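Local coordinates for protein 4-imidazolone-5-propanoate amidohydrolase (Unidentified, PDB 2OOF) that hydrolyses imidazolone-5-propanoate to N-formimidoyl-L-glutamate, the third step of histidine degradation, at a metal centre that holds iron in this crystal, at residues L68-T73 and T136-K141; K240-Q245 and V263-Y268; E6-N11 and P29-V34; A110-S115 and L148-K153; A15-D20 and V64-I69. All coordinates share one frame; numbering follows the deposited sequence.

Interaction 1: residues L68-T73 and T136-K141; sequences LIDCHT and TTVEIK. With FE (Fe (III) ion), chain B.
Leu68 O receives the N-H of Thr136 (Leu68 O to Thr136 N, 2.7 Å), and the backbone pairing runs on through Asp70 N to Thr137 O, Glu139 N to Asp70 O at 3.1 Å, and Lys141 N to Thr73 O. The strands are parallel, their axes 2° apart. Thr73 N points at Glu139 OE1 (3.1 Å), almost end-on to the C-O bond, while Thr73 OG1 donates to Glu139 O at 2.7 Å. The Glu139 chain sets off away from its own N (chi1 179°) and bends at chi2, carrying the carboxylate past Cys71 O to that N-H. These are neighbouring strands of the amidohydrolase TIM barrel; His72 and His74 make the His-X-His motif near the C-terminal end of the first. His72 NE2 binds the iron at 2.3 Å. Lys141 lays CE over the centre of the His72 ring, 3.5 Å above its plane, and turns NZ toward Glu139 OE2, a salt bridge of doubtful, implausibly short length; Lys240 and Thr172 share that oxygen. Ile69 CG2 lies alongside Thr137 CB (3.9 Å). Asp70 OD1 is buried against Val138 CG2 with no polar partner in the model, while OD2 bonds Ser316 OG.

Interaction 2: residues K240-Q245 and V263-Y268; sequences KGHMDQ and VDHLEY. With FE (Fe (III) ion), chain B.
His242 and His265 come together beside the iron, the first as ligand, the second through water 1, at the mouth of the TIM barrel, on strands joined by one of its beta-alpha-beta units. His242 NE2 binds the metal at 2.3 Å. Water 1, a further ligand, is also hydrogen-bonded to His265 NE2 at 2.8 Å and sits at the edge of both rings. His242 CD2 approaches the edge of the His265 ring, with the two ring planes at 52°. Behind the water's partner stands Gln245, probably a substrate ligand. Fully extended (chi1 -179°), it runs beside His265 and lays its amide flat on the imidazole: the planes are 9° apart and Gln245 CD is 3.4 Å above the ring plane. Were His265 an alanine, water 1 would probably lose this partner and the Gln245 amide the ring that keeps it flat. Further out, backbone bonds of the flanking residues hold the two strands in step. Asp264 N bonds Gly241 O at 2.8 Å, Met243 N bonds Asp264 O, and Leu266 N returns to Met243 O. Past the strand ends, Tyr268 N reaches Asp244 O at 2.6 Å, an oxygen at the edge of the Tyr268 ring.

Interaction 3: residues E6-N11 and P29-V34; sequences ERVWLN and PHALGV
Trp9 and Val34 are brought together by like torsions: Trp9 CG (chi1 -76°) and Val34 CG1 (chi1 -44°) both stand beside their own backbone N, on the same side of the sheet. From there the six-membered part of the indole comes obliquely against the valine, with Trp9 CZ3 3.5 Å from Val34 CG1. The other methyl, Val34 CG2, lies at the indole edge and also touches Arg7 CB at 3.7 Å. Leu32 O is near the plane of the indole too, 3.4 Å from Trp9 CE3. Phe375 meets the same indole edge-to-face, closing over Leu32 and Val34 as well. On the other face Val8 CG2 rests on Gly33 CA at 3.8 Å. Further along, Leu10 CD2 packs on Ala31 CB at 4.0 Å. Between the faces the backbones bond in antiparallel fashion. Trp9 and Leu32 form a hydrogen-bonded pair, Trp9 N to Leu32 O at 2.8 Å and Leu32 N to Trp9 O at 2.7 Å, and Val34 N donates to Arg7 O. Val8 and Gly33 are the non-hydrogen-bonded pair between them. Strands 7-10 and 30-35 so make the middle of a small N-terminal sheet beside the barrel, consistent with the compact beta domain common in amidohydrolases.

Interaction 4: residues A110-S115 and L148-K153; sequences ATRAAS and LEDELK
The C-terminal end of helix 104-113, where backbone carbonyls run out of helical partners, receives a lysine from helix 148-164. Lys153 leaves its own helix with an unusual first torsion (chi1 108°) and then runs straight, bringing NZ in among the carbonyls. Lys153 NZ meets Ala114 O at 2.7 Å, nearly head-on to the carbonyl. Arg112 O is 2.8 Å from Lys153 NZ, but there the donor stands above the carbonyl plane, 40° out of it; Thr111 O accepts a weak third bond. Asp150, one helical turn before the lysine, completes the grip: its OD1 forms a salt bridge with Lys153 NZ at 2.9 Å. The ammonium is thus held by several oxygens, a setting that would favour its positive charge. Asp150 OD2 lies 3.7 Å from Arg112 CG, against the aliphatic part of that chain, and itself bonds Thr147. The two side chains cross at about a right angle, and no guanidinium N-H points at the carboxylate; those N-H groups go instead to Gly145, Leu146 and Glu182. This is a lysine on the carbonyls at a helix C-terminus, here tying a helix inserted after the first barrel strand to helix 148-164 on the outside of the TIM barrel.

Interaction 5: residues A15-D20 and V64-I69; sequences ATLRSD and VTPGLI
Val64 O takes the N-H of Ala15, with Ala15 N to Val64 O at 2.9 Å and an almost straight N-H...O angle of 176°. It is the one hydrogen bond directly between the two segments. At Thr65 the contact passes to side chains: Thr65 CG2 touches Ala15 CB at 4.0 Å. The hydroxyl stands between the backbone N and the carbonyl carbon (chi1 69°), a position from which Thr65 OG1 donates to Pro66 O at 3.1 Å, arriving above the carbonyl plane, and accepts the N-H of Trp378 NE1. A valine in its place would probably leave the indole N-H of Trp378 without this partner. This is probably the seam between the small beta domain and the TIM barrel: strand 12-14 lies parallel to the start of strand 63-73, and the chain of residues 15-20 leaves it as a loop. Next, Pro66 CD sits 3.4 Å from Ala15 O and 4.0 Å from Leu17 CD1, with the leucine crossing the proline ring at about a right angle. Leu17 has Met347 for a further neighbour, and its carbonyl bonds Arg352. The loop that presents these groups is shaped by an ST turn, in which Thr16 OG1 accepts from Arg18 N at 3.3 Å and also bonds Gly25. Beyond Pro66 the strand bends through Gly67 and heads, with Leu68 and Ile69, into the barrel wall.

In the fold
Interactions 1 and 2 meet at the iron, although their centres are 17 Å apart: His72 NE2 and His242 NE2 lie 3.2 Å from each other as ligands of one metal, which Asp317 also binds. A second tie positions the first of these ligands: His72 ND1 probably hydrogen-bonds Asp264 OD2, 2.8 Å. Interaction 5 sits upstream on the strand that carries His72, sharing Leu68 and Ile69 with interaction 1, their centres 16 Å apart. Interaction 3 adjoins it in sequence and lies furthest out, about 40 Å between centres from interaction 2. Interaction 4 is on the other side of the molecule from interaction 3, its Thr111 near Tyr144, a probable substrate ligand.

Interaction 1: residues L68-T73 and T136-K141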
# COMPACT_ATOMS: atom_id res chain seq x y z
N LEU A 68 -1.19 10.78 -2.31
CA LEU A 68 -1.26 9.74 -1.29
C LEU A 68 -0.83 8.40 -1.86
O LEU A 68 -0.99 8.13 -3.06
CB LEU A 68 -2.67 9.66 -0.70
CG LEU A 68 -3.20 11.01 -0.19
CD1 LEU A 68 -4.46 10.77 0.64
CD2 LEU A 68 -2.15 11.71 0.66
N ILE A 69 -0.29 7.54 -1.00
CA ILE A 69 0.22 6.24 -1.41
C ILE A 69 -0.25 5.15 -0.47
O ILE A 69 -0.03 5.25 0.74
CB ILE A 69 1.79 6.24 -1.35
CG1 ILE A 69 2.35 7.44 -2.11
CG2 ILE A 69 2.34 4.92 -1.91
CD1 ILE A 69 3.86 7.60 -1.97
N ASP A 70 -0.90 4.11 -0.97
CA ASP A 70 -1.26 3.04 -0.06
C ASP A 70 -0.59 1.76 -0.55
O ASP A 70 -0.95 1.14 -1.56
CB ASP A 70 -2.79 3.00 0.17
CG ASP A 70 -3.55 2.23 -0.86
OD1 ASP A 70 -3.15 2.32 -2.04
OD2 ASP A 70 -4.56 1.56 -0.49
N CYS A 71 0.48 1.45 0.18
CA CYS A 71 1.43 0.37 -0.06
C CYS A 71 1.08 -1.06 0.29
O CYS A 71 2.00 -1.88 0.38
CB CYS A 71 2.73 0.73 0.65
SG CYS A 71 2.48 1.02 2.45
N HIS A 72 -0.19 -1.37 0.50
CA HIS A 72 -0.55 -2.73 0.87
C HIS A 72 -2.01 -3.09 0.57
O HIS A 72 -2.87 -3.01 1.45
CB HIS A 72 -0.26 -2.92 2.37
CG HIS A 72 -0.46 -4.31 2.86
ND1 HIS A 72 0.54 -5.05 3.46
CD2 HIS A 72 -1.56 -5.12 2.85
CE1 HIS A 72 0.08 -6.24 3.78
NE2 HIS A 72 -1.19 -6.31 3.43
N THR A 73 -2.29 -3.50 -0.67
CA THR A 73 -3.66 -3.87 -1.01
C THR A 73 -3.75 -5.19 -1.78
O THR A 73 -2.77 -5.67 -2.35
CB THR A 73 -4.38 -2.78 -1.87
OG1 THR A 73 -4.04 -2.93 -3.25
CG2 THR A 73 -3.98 -1.37 -1.40
N THR A 136 -2.27 8.41 -5.44
CA THR A 136 -1.62 8.50 -6.75
C THR A 136 -0.72 7.29 -7.05
O THR A 136 -0.31 7.08 -8.19
CB THR A 136 -0.80 9.82 -6.89
OG1 THR A 136 0.06 9.99 -5.76
CG2 THR A 136 -1.75 11.01 -6.98
N THR A 137 -0.43 6.50 -6.02
CA THR A 137 0.37 5.29 -6.18
C THR A 137 -0.25 4.24 -5.27
O THR A 137 -0.50 4.49 -4.09
CB THR A 137 1.85 5.49 -5.76
OG1 THR A 137 2.49 6.39 -6.67
CG2 THR A 137 2.61 4.15 -5.79
N VAL A 138 -0.50 3.07 -5.83
CA VAL A 138 -1.08 1.99 -5.06
C VAL A 138 -0.30 0.72 -5.33
O VAL A 138 0.14 0.48 -6.45
CB VAL A 138 -2.58 1.77 -5.42
CG1 VAL A 138 -2.71 1.38 -6.88
CG2 VAL A 138 -3.16 0.70 -4.53
N GLU A 139 -0.12 -0.09 -4.29
CA GLU A 139 0.57 -1.36 -4.42
C GLU A 139 -0.53 -2.42 -4.43
O GLU A 139 -1.45 -2.37 -3.61
CB GLU A 139 1.52 -1.59 -3.23
CG GLU A 139 2.27 -2.92 -3.30
CD GLU A 139 1.75 -3.96 -2.31
OE1 GLU A 139 0.54 -3.93 -1.96
OE2 GLU A 139 2.55 -4.82 -1.89
N ILE A 140 -0.44 -3.36 -5.36
CA ILE A 140 -1.43 -4.43 -5.48
C ILE A 140 -0.71 -5.78 -5.47
O ILE A 140 0.32 -5.95 -6.12
CB ILE A 140 -2.25 -4.28 -6.77
CG1 ILE A 140 -2.84 -2.87 -6.84
CG2 ILE A 140 -3.38 -5.31 -6.78
CD1 ILE A 140 -3.58 -2.56 -8.13
N LYS A 141 -1.27 -6.74 -4.75
CA LYS A 141 -0.67 -8.06 -4.63
C LYS A 141 -1.43 -9.17 -5.38
O LYS A 141 -2.58 -9.00 -5.78
CB LYS A 141 -0.59 -8.45 -3.15
CG LYS A 141 0.12 -7.46 -2.22
CD LYS A 141 -0.37 -7.68 -0.78
CE LYS A 141 0.47 -6.97 0.30
NZ LYS A 141 1.70 -6.31 -0.18
FE FE B . -2.66 -8.05 3.27
O HOH W 1 -3.85 -8.94 5.14

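Interaction 2: residues K240-Q245 and V263-Y268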
# COMPACT_ATOMS: atom_id res chain seq x y z
N LYS A 240 9.27 -8.39 1.08
CA LYS A 240 8.50 -7.83 2.18
C LYS A 240 7.69 -8.98 2.78
O LYS A 240 7.73 -10.10 2.26
CB LYS A 240 7.55 -6.73 1.68
CG LYS A 240 6.41 -7.26 0.82
CD LYS A 240 5.44 -6.16 0.40
CE LYS A 240 6.05 -5.22 -0.62
NZ LYS A 240 5.09 -4.18 -1.07
N GLY A 241 6.96 -8.73 3.86
CA GLY A 241 6.19 -9.81 4.45
C GLY A 241 4.99 -9.50 5.33
O GLY A 241 4.90 -8.43 5.93
N HIS A 242 4.06 -10.45 5.37
CA HIS A 242 2.86 -10.35 6.20
C HIS A 242 3.27 -11.00 7.52
O HIS A 242 3.36 -12.23 7.58
CB HIS A 242 1.71 -11.17 5.60
CG HIS A 242 0.80 -10.41 4.69
ND1 HIS A 242 1.21 -9.92 3.47
CD2 HIS A 242 -0.51 -10.11 4.80
CE1 HIS A 242 0.18 -9.34 2.87
NE2 HIS A 242 -0.88 -9.44 3.65
N MSE A 243 3.54 -10.23 8.56
CA MSE A 243 3.94 -10.89 9.80
C MSE A 243 3.48 -10.37 11.14
O MSE A 243 3.14 -9.20 11.32
CB MSE A 243 5.45 -11.07 9.84
CG MSE A 243 5.94 -12.29 9.08
SE MSE A 243 7.18 -11.64 7.82
CE MSE A 243 7.49 -13.18 6.71
N ASP A 244 3.50 -11.31 12.09
CA ASP A 244 3.09 -11.07 13.46
C ASP A 244 1.64 -10.57 13.55
O ASP A 244 1.27 -9.88 14.50
CB ASP A 244 4.05 -10.09 14.14
CG ASP A 244 5.47 -10.62 14.18
OD1 ASP A 244 5.61 -11.85 14.37
OD2 ASP A 244 6.43 -9.84 14.04
N GLN A 245 0.83 -10.94 12.57
CA GLN A 245 -0.57 -10.53 12.56
C GLN A 245 -1.36 -11.31 13.62
O GLN A 245 -2.13 -10.73 14.39
CB GLN A 245 -1.19 -10.79 11.18
CG GLN A 245 -2.64 -10.38 11.07
CD GLN A 245 -3.22 -10.63 9.70
OE1 GLN A 245 -2.60 -11.29 8.86
NE2 GLN A 245 -4.42 -10.12 9.47
N VAL A 263 7.54 -4.69 6.66
CA VAL A 263 6.87 -5.82 7.30
C VAL A 263 5.48 -5.31 7.65
O VAL A 263 5.34 -4.19 8.16
CB VAL A 263 7.63 -6.27 8.58
CG1 VAL A 263 8.85 -7.10 8.17
CG2 VAL A 263 8.08 -5.05 9.39
N ASP A 264 4.45 -6.10 7.37
CA ASP A 264 3.07 -5.66 7.59
C ASP A 264 2.29 -6.35 8.70
O ASP A 264 2.55 -7.51 9.02
CB ASP A 264 2.28 -5.81 6.27
CG ASP A 264 2.90 -5.02 5.11
OD1 ASP A 264 3.08 -3.79 5.24
OD2 ASP A 264 3.20 -5.60 4.05
N HIS A 265 1.31 -5.62 9.25
CA HIS A 265 0.42 -6.05 10.34
C HIS A 265 1.06 -5.80 11.71
O HIS A 265 0.62 -4.90 12.42
CB HIS A 265 0.01 -7.52 10.17
CG HIS A 265 -1.04 -7.72 9.11
ND1 HIS A 265 -2.31 -7.20 9.21
CD2 HIS A 265 -0.99 -8.37 7.92
CE1 HIS A 265 -3.00 -7.51 8.13
NE2 HIS A 265 -2.22 -8.22 7.33
N LEU A 266 2.07 -6.59 12.07
CA LEU A 266 2.81 -6.42 13.33
C LEU A 266 2.10 -6.50 14.69
O LEU A 266 2.69 -6.11 15.71
CB LEU A 266 3.58 -5.09 13.31
CG LEU A 266 4.61 -4.75 12.23
CD1 LEU A 266 4.67 -5.84 11.18
CD2 LEU A 266 4.25 -3.42 11.60
N GLU A 267 0.87 -7.00 14.75
CA GLU A 267 0.18 -7.09 16.04
C GLU A 267 1.03 -7.71 17.15
O GLU A 267 0.97 -7.27 18.30
CB GLU A 267 -1.12 -7.88 15.92
CG GLU A 267 -2.34 -7.08 15.51
CD GLU A 267 -2.29 -6.66 14.07
OE1 GLU A 267 -1.68 -7.38 13.26
OE2 GLU A 267 -2.88 -5.61 13.76
N TYR A 268 1.82 -8.72 16.80
CA TYR A 268 2.64 -9.44 17.77
C TYR A 268 4.13 -9.21 17.67
O TYR A 268 4.92 -10.03 18.15
CB TYR A 268 2.37 -10.94 17.67
CG TYR A 268 1.01 -11.35 18.18
CD1 TYR A 268 0.81 -11.71 19.51
CD2 TYR A 268 -0.10 -11.37 17.33
CE1 TYR A 268 -0.46 -12.09 19.99
CE2 TYR A 268 -1.39 -11.75 17.80
CZ TYR A 268 -1.56 -12.11 19.13
OH TYR A 268 -2.81 -12.50 19.60
FE FE B . -2.66 -8.05 3.27
O HOH W 1 -3.85 -8.94 5.14

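Interaction 3: residues E6-N11 and P29-V34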
# COMPACT_ATOMS: atom_id res chain seq x y z
N GLU A 6 7.55 24.44 -18.01
CA GLU A 6 6.29 24.67 -18.73
C GLU A 6 4.98 24.74 -17.95
O GLU A 6 4.00 25.30 -18.45
CB GLU A 6 6.12 23.63 -19.83
CG GLU A 6 6.13 22.20 -19.31
CD GLU A 6 7.53 21.66 -19.06
OE1 GLU A 6 8.44 22.45 -18.75
OE2 GLU A 6 7.71 20.43 -19.16
N ARG A 7 4.92 24.15 -16.76
CA ARG A 7 3.68 24.22 -16.00
C ARG A 7 3.94 24.76 -14.61
O ARG A 7 4.91 24.37 -13.96
CB ARG A 7 3.01 22.85 -15.90
CG ARG A 7 2.62 22.27 -17.25
CD ARG A 7 1.57 21.17 -17.10
NE ARG A 7 1.46 20.38 -18.31
CZ ARG A 7 2.41 19.55 -18.75
NH1 ARG A 7 3.53 19.41 -18.07
NH2 ARG A 7 2.23 18.88 -19.88
N VAL A 8 3.08 25.66 -14.17
CA VAL A 8 3.26 26.27 -12.87
C VAL A 8 1.97 26.52 -12.12
O VAL A 8 0.97 26.97 -12.69
CB VAL A 8 4.01 27.62 -12.98
CG1 VAL A 8 4.01 28.35 -11.63
CG2 VAL A 8 5.44 27.38 -13.42
N TRP A 9 2.01 26.21 -10.83
CA TRP A 9 0.89 26.44 -9.93
C TRP A 9 1.29 27.59 -9.03
O TRP A 9 2.29 27.51 -8.31
CB TRP A 9 0.60 25.19 -9.10
CG TRP A 9 -0.10 24.12 -9.89
CD1 TRP A 9 -1.43 23.86 -9.89
CD2 TRP A 9 0.49 23.22 -10.84
NE1 TRP A 9 -1.71 22.84 -10.77
CE2 TRP A 9 -0.55 22.42 -11.36
CE3 TRP A 9 1.81 22.98 -11.28
CZ2 TRP A 9 -0.33 21.44 -12.33
CZ3 TRP A 9 2.03 21.99 -12.26
CH2 TRP A 9 0.96 21.22 -12.75
N LEU A 10 0.53 28.68 -9.08
CA LEU A 10 0.82 29.85 -8.27
C LEU A 10 -0.02 29.85 -7.00
O LEU A 10 -1.12 29.30 -6.97
CB LEU A 10 0.52 31.13 -9.07
CG LEU A 10 1.34 31.36 -10.34
CD1 LEU A 10 0.68 32.46 -11.16
CD2 LEU A 10 2.78 31.71 -9.99
N ASN A 11 0.51 30.46 -5.95
CA ASN A 11 -0.17 30.57 -4.67
C ASN A 11 -0.70 29.27 -4.07
O ASN A 11 -1.89 29.13 -3.83
CB ASN A 11 -1.33 31.57 -4.77
CG ASN A 11 -0.86 32.95 -5.17
OD1 ASN A 11 0.05 33.51 -4.55
ND2 ASN A 11 -1.49 33.51 -6.19
N PRO A 29 2.91 30.55 1.25
CA PRO A 29 2.53 30.38 -0.15
C PRO A 29 3.74 30.30 -1.08
O PRO A 29 4.71 31.05 -0.93
CB PRO A 29 1.66 31.59 -0.42
CG PRO A 29 0.95 31.76 0.88
CD PRO A 29 2.07 31.58 1.90
N HIS A 30 3.68 29.37 -2.03
CA HIS A 30 4.75 29.17 -2.99
C HIS A 30 4.19 29.03 -4.39
O HIS A 30 2.98 29.01 -4.60
CB HIS A 30 5.51 27.88 -2.68
CG HIS A 30 6.67 28.06 -1.75
ND1 HIS A 30 6.51 28.45 -0.44
CD2 HIS A 30 8.00 27.88 -1.94
CE1 HIS A 30 7.70 28.49 0.14
NE2 HIS A 30 8.61 28.15 -0.75
N ALA A 31 5.10 28.95 -5.35
CA ALA A 31 4.76 28.76 -6.75
C ALA A 31 5.44 27.43 -7.01
O ALA A 31 6.63 27.26 -6.71
CB ALA A 31 5.37 29.85 -7.61
N LEU A 32 4.69 26.48 -7.55
CA LEU A 32 5.25 25.17 -7.82
C LEU A 32 5.35 24.94 -9.32
O LEU A 32 4.34 24.88 -10.02
CB LEU A 32 4.37 24.10 -7.15
CG LEU A 32 4.91 22.67 -7.03
CD1 LEU A 32 4.02 21.86 -6.13
CD2 LEU A 32 4.99 22.02 -8.40
N GLY A 33 6.58 24.80 -9.81
CA GLY A 33 6.78 24.57 -11.23
C GLY A 33 7.24 23.16 -11.53
O GLY A 33 8.06 22.60 -10.79
N VAL A 34 6.73 22.57 -12.60
CA VAL A 34 7.13 21.22 -12.94
C VAL A 34 7.74 21.18 -14.32
O VAL A 34 7.40 21.98 -15.19
CB VAL A 34 5.92 20.22 -12.89
CG1 VAL A 34 5.09 20.47 -11.64
CG2 VAL A 34 5.06 20.35 -14.14

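Interaction 4: residues A110-S115 and L148-K153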
# COMPACT_ATOMS: atom_id res chain seq x y z
N ALA A 110 -12.99 -18.32 -6.72
CA ALA A 110 -13.67 -17.31 -7.51
C ALA A 110 -12.67 -16.62 -8.44
O ALA A 110 -12.93 -16.46 -9.63
CB ALA A 110 -14.33 -16.27 -6.60
N THR A 111 -11.53 -16.24 -7.88
CA THR A 111 -10.50 -15.55 -8.65
C THR A 111 -9.88 -16.42 -9.75
O THR A 111 -9.60 -15.93 -10.84
CB THR A 111 -9.39 -14.99 -7.72
OG1 THR A 111 -9.99 -14.19 -6.69
CG2 THR A 111 -8.43 -14.10 -8.50
N ARG A 112 -9.65 -17.70 -9.46
CA ARG A 112 -9.09 -18.60 -10.48
C ARG A 112 -10.08 -18.68 -11.63
O ARG A 112 -9.71 -18.59 -12.81
CB ARG A 112 -8.89 -20.01 -9.93
CG ARG A 112 -7.69 -20.22 -9.06
CD ARG A 112 -7.70 -21.65 -8.54
NE ARG A 112 -6.51 -21.99 -7.76
CZ ARG A 112 -6.28 -23.20 -7.26
NH1 ARG A 112 -7.15 -24.17 -7.45
NH2 ARG A 112 -5.17 -23.43 -6.57
N ALA A 113 -11.35 -18.84 -11.29
CA ALA A 113 -12.41 -18.97 -12.27
C ALA A 113 -12.66 -17.69 -13.07
O ALA A 113 -13.07 -17.76 -14.22
CB ALA A 113 -13.71 -19.41 -11.59
N ALA A 114 -12.41 -16.53 -12.48
CA ALA A 114 -12.65 -15.28 -13.20
C ALA A 114 -11.59 -15.08 -14.28
O ALA A 114 -10.43 -15.45 -14.09
CB ALA A 114 -12.65 -14.10 -12.23
N SER A 115 -12.00 -14.51 -15.40
CA SER A 115 -11.06 -14.26 -16.49
C SER A 115 -10.29 -12.99 -16.18
O SER A 115 -10.73 -12.16 -15.37
CB SER A 115 -11.80 -14.07 -17.80
OG SER A 115 -12.40 -12.79 -17.83
N LEU A 148 0.66 -20.96 -11.09
CA LEU A 148 1.50 -20.05 -11.85
C LEU A 148 0.68 -19.10 -12.73
O LEU A 148 0.83 -17.88 -12.64
CB LEU A 148 2.49 -20.86 -12.70
CG LEU A 148 3.62 -20.10 -13.39
CD1 LEU A 148 4.74 -21.06 -13.72
CD2 LEU A 148 3.10 -19.41 -14.65
N GLU A 149 -0.19 -19.66 -13.56
CA GLU A 149 -1.01 -18.85 -14.47
C GLU A 149 -1.90 -17.84 -13.77
O GLU A 149 -2.00 -16.69 -14.21
CB GLU A 149 -1.88 -19.74 -15.36
CG GLU A 149 -1.11 -20.58 -16.38
CD GLU A 149 -0.58 -21.87 -15.80
OE1 GLU A 149 -0.65 -22.07 -14.56
OE2 GLU A 149 -0.08 -22.70 -16.59
N ASP A 150 -2.56 -18.27 -12.70
CA ASP A 150 -3.47 -17.39 -11.99
C ASP A 150 -2.76 -16.29 -11.19
O ASP A 150 -3.31 -15.20 -11.01
CB ASP A 150 -4.39 -18.22 -11.09
CG ASP A 150 -5.31 -19.13 -11.91
OD1 ASP A 150 -6.13 -18.60 -12.70
OD2 ASP A 150 -5.23 -20.37 -11.76
N GLU A 151 -1.55 -16.56 -10.72
CA GLU A 151 -0.80 -15.54 -9.99
C GLU A 151 -0.33 -14.49 -11.00
O GLU A 151 -0.49 -13.29 -10.76
CB GLU A 151 0.40 -16.16 -9.27
CG GLU A 151 0.02 -16.96 -8.03
CD GLU A 151 -0.56 -16.10 -6.92
OE1 GLU A 151 0.08 -15.09 -6.55
OE2 GLU A 151 -1.65 -16.43 -6.41
N LEU A 152 0.23 -14.93 -12.12
CA LEU A 152 0.69 -13.99 -13.14
C LEU A 152 -0.46 -13.22 -13.75
O LEU A 152 -0.30 -12.05 -14.09
CB LEU A 152 1.48 -14.71 -14.24
CG LEU A 152 2.99 -14.81 -14.00
CD1 LEU A 152 3.27 -15.66 -12.77
CD2 LEU A 152 3.64 -15.41 -15.21
N LYS A 153 -1.62 -13.85 -13.90
CA LYS A 153 -2.75 -13.14 -14.48
C LYS A 153 -3.15 -11.97 -13.58
O LYS A 153 -3.52 -10.91 -14.08
CB LYS A 153 -3.93 -14.09 -14.75
CG LYS A 153 -5.14 -13.99 -13.86
CD LYS A 153 -6.12 -15.10 -14.27
CE LYS A 153 -7.23 -15.30 -13.27
NZ LYS A 153 -7.99 -16.53 -13.57

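Interaction 5: residues A15-D20 and V64-I69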
# COMPACT_ATOMS: atom_id res chain seq x y z
N ALA A 15 2.40 21.64 2.00
CA ALA A 15 2.67 20.81 3.16
C ALA A 15 3.62 19.86 2.44
O ALA A 15 3.20 18.86 1.86
CB ALA A 15 1.40 20.08 3.62
N THR A 16 4.90 20.21 2.46
CA THR A 16 5.91 19.44 1.74
C THR A 16 6.15 18.05 2.28
O THR A 16 6.55 17.16 1.52
CB THR A 16 7.27 20.16 1.74
OG1 THR A 16 7.82 20.17 3.06
CG2 THR A 16 7.11 21.60 1.25
N LEU A 17 5.91 17.86 3.57
CA LEU A 17 6.15 16.58 4.20
C LEU A 17 7.59 16.15 3.98
O LEU A 17 7.88 14.97 3.77
CB LEU A 17 5.17 15.52 3.68
CG LEU A 17 3.97 15.54 4.64
CD1 LEU A 17 2.72 15.94 3.91
CD2 LEU A 17 3.85 14.19 5.31
N ARG A 18 8.48 17.12 4.03
CA ARG A 18 9.91 16.87 3.88
C ARG A 18 10.42 16.15 5.12
O ARG A 18 9.99 16.44 6.24
CB ARG A 18 10.67 18.18 3.70
CG ARG A 18 10.53 18.79 2.32
CD ARG A 18 11.31 20.09 2.21
NE ARG A 18 12.71 19.93 2.60
CZ ARG A 18 13.68 20.78 2.28
NH1 ARG A 18 13.41 21.86 1.55
NH2 ARG A 18 14.93 20.56 2.68
N SER A 19 11.32 15.20 4.92
CA SER A 19 11.89 14.45 6.03
C SER A 19 12.66 15.33 7.01
O SER A 19 12.72 15.03 8.21
CB SER A 19 12.81 13.35 5.50
OG SER A 19 13.75 13.88 4.58
N ASP A 20 13.24 16.43 6.53
CA ASP A 20 14.02 17.32 7.38
C ASP A 20 13.21 18.44 8.04
O ASP A 20 13.76 19.22 8.81
CB ASP A 20 15.18 17.91 6.59
CG ASP A 20 14.73 18.79 5.44
OD1 ASP A 20 13.66 18.52 4.84
OD2 ASP A 20 15.45 19.76 5.11
N VAL A 64 -1.57 22.25 -0.76
CA VAL A 64 -1.08 21.27 -1.72
C VAL A 64 -0.21 20.29 -0.95
O VAL A 64 0.59 20.68 -0.10
CB VAL A 64 -0.25 21.91 -2.86
CG1 VAL A 64 1.02 22.54 -2.30
CG2 VAL A 64 0.12 20.84 -3.88
N THR A 65 -0.39 19.00 -1.23
CA THR A 65 0.38 17.95 -0.56
C THR A 65 0.83 16.94 -1.58
O THR A 65 0.35 16.93 -2.71
CB THR A 65 -0.48 17.16 0.46
OG1 THR A 65 -1.43 16.37 -0.26
CG2 THR A 65 -1.21 18.08 1.42
N PRO A 66 1.79 16.07 -1.21
CA PRO A 66 2.20 15.07 -2.20
C PRO A 66 1.04 14.11 -2.38
O PRO A 66 0.13 14.07 -1.53
CB PRO A 66 3.43 14.41 -1.56
CG PRO A 66 3.36 14.77 -0.11
CD PRO A 66 2.72 16.13 -0.08
N GLY A 67 1.03 13.37 -3.48
CA GLY A 67 -0.05 12.42 -3.71
C GLY A 67 -0.03 11.35 -2.64
O GLY A 67 1.03 11.04 -2.10
N LEU A 68 -1.19 10.78 -2.31
CA LEU A 68 -1.26 9.74 -1.29
C LEU A 68 -0.83 8.40 -1.86
O LEU A 68 -0.99 8.13 -3.06
CB LEU A 68 -2.67 9.66 -0.70
CG LEU A 68 -3.20 11.01 -0.19
CD1 LEU A 68 -4.46 10.77 0.64
CD2 LEU A 68 -2.15 11.71 0.66
N ILE A 69 -0.29 7.54 -1.00
CA ILE A 69 0.22 6.24 -1.41
C ILE A 69 -0.25 5.15 -0.47
O ILE A 69 -0.03 5.25 0.74
CB ILE A 69 1.79 6.24 -1.35
CG1 ILE A 69 2.35 7.44 -2.11
CG2 ILE A 69 2.34 4.92 -1.91
CD1 ILE A 69 3.86 7.60 -1.97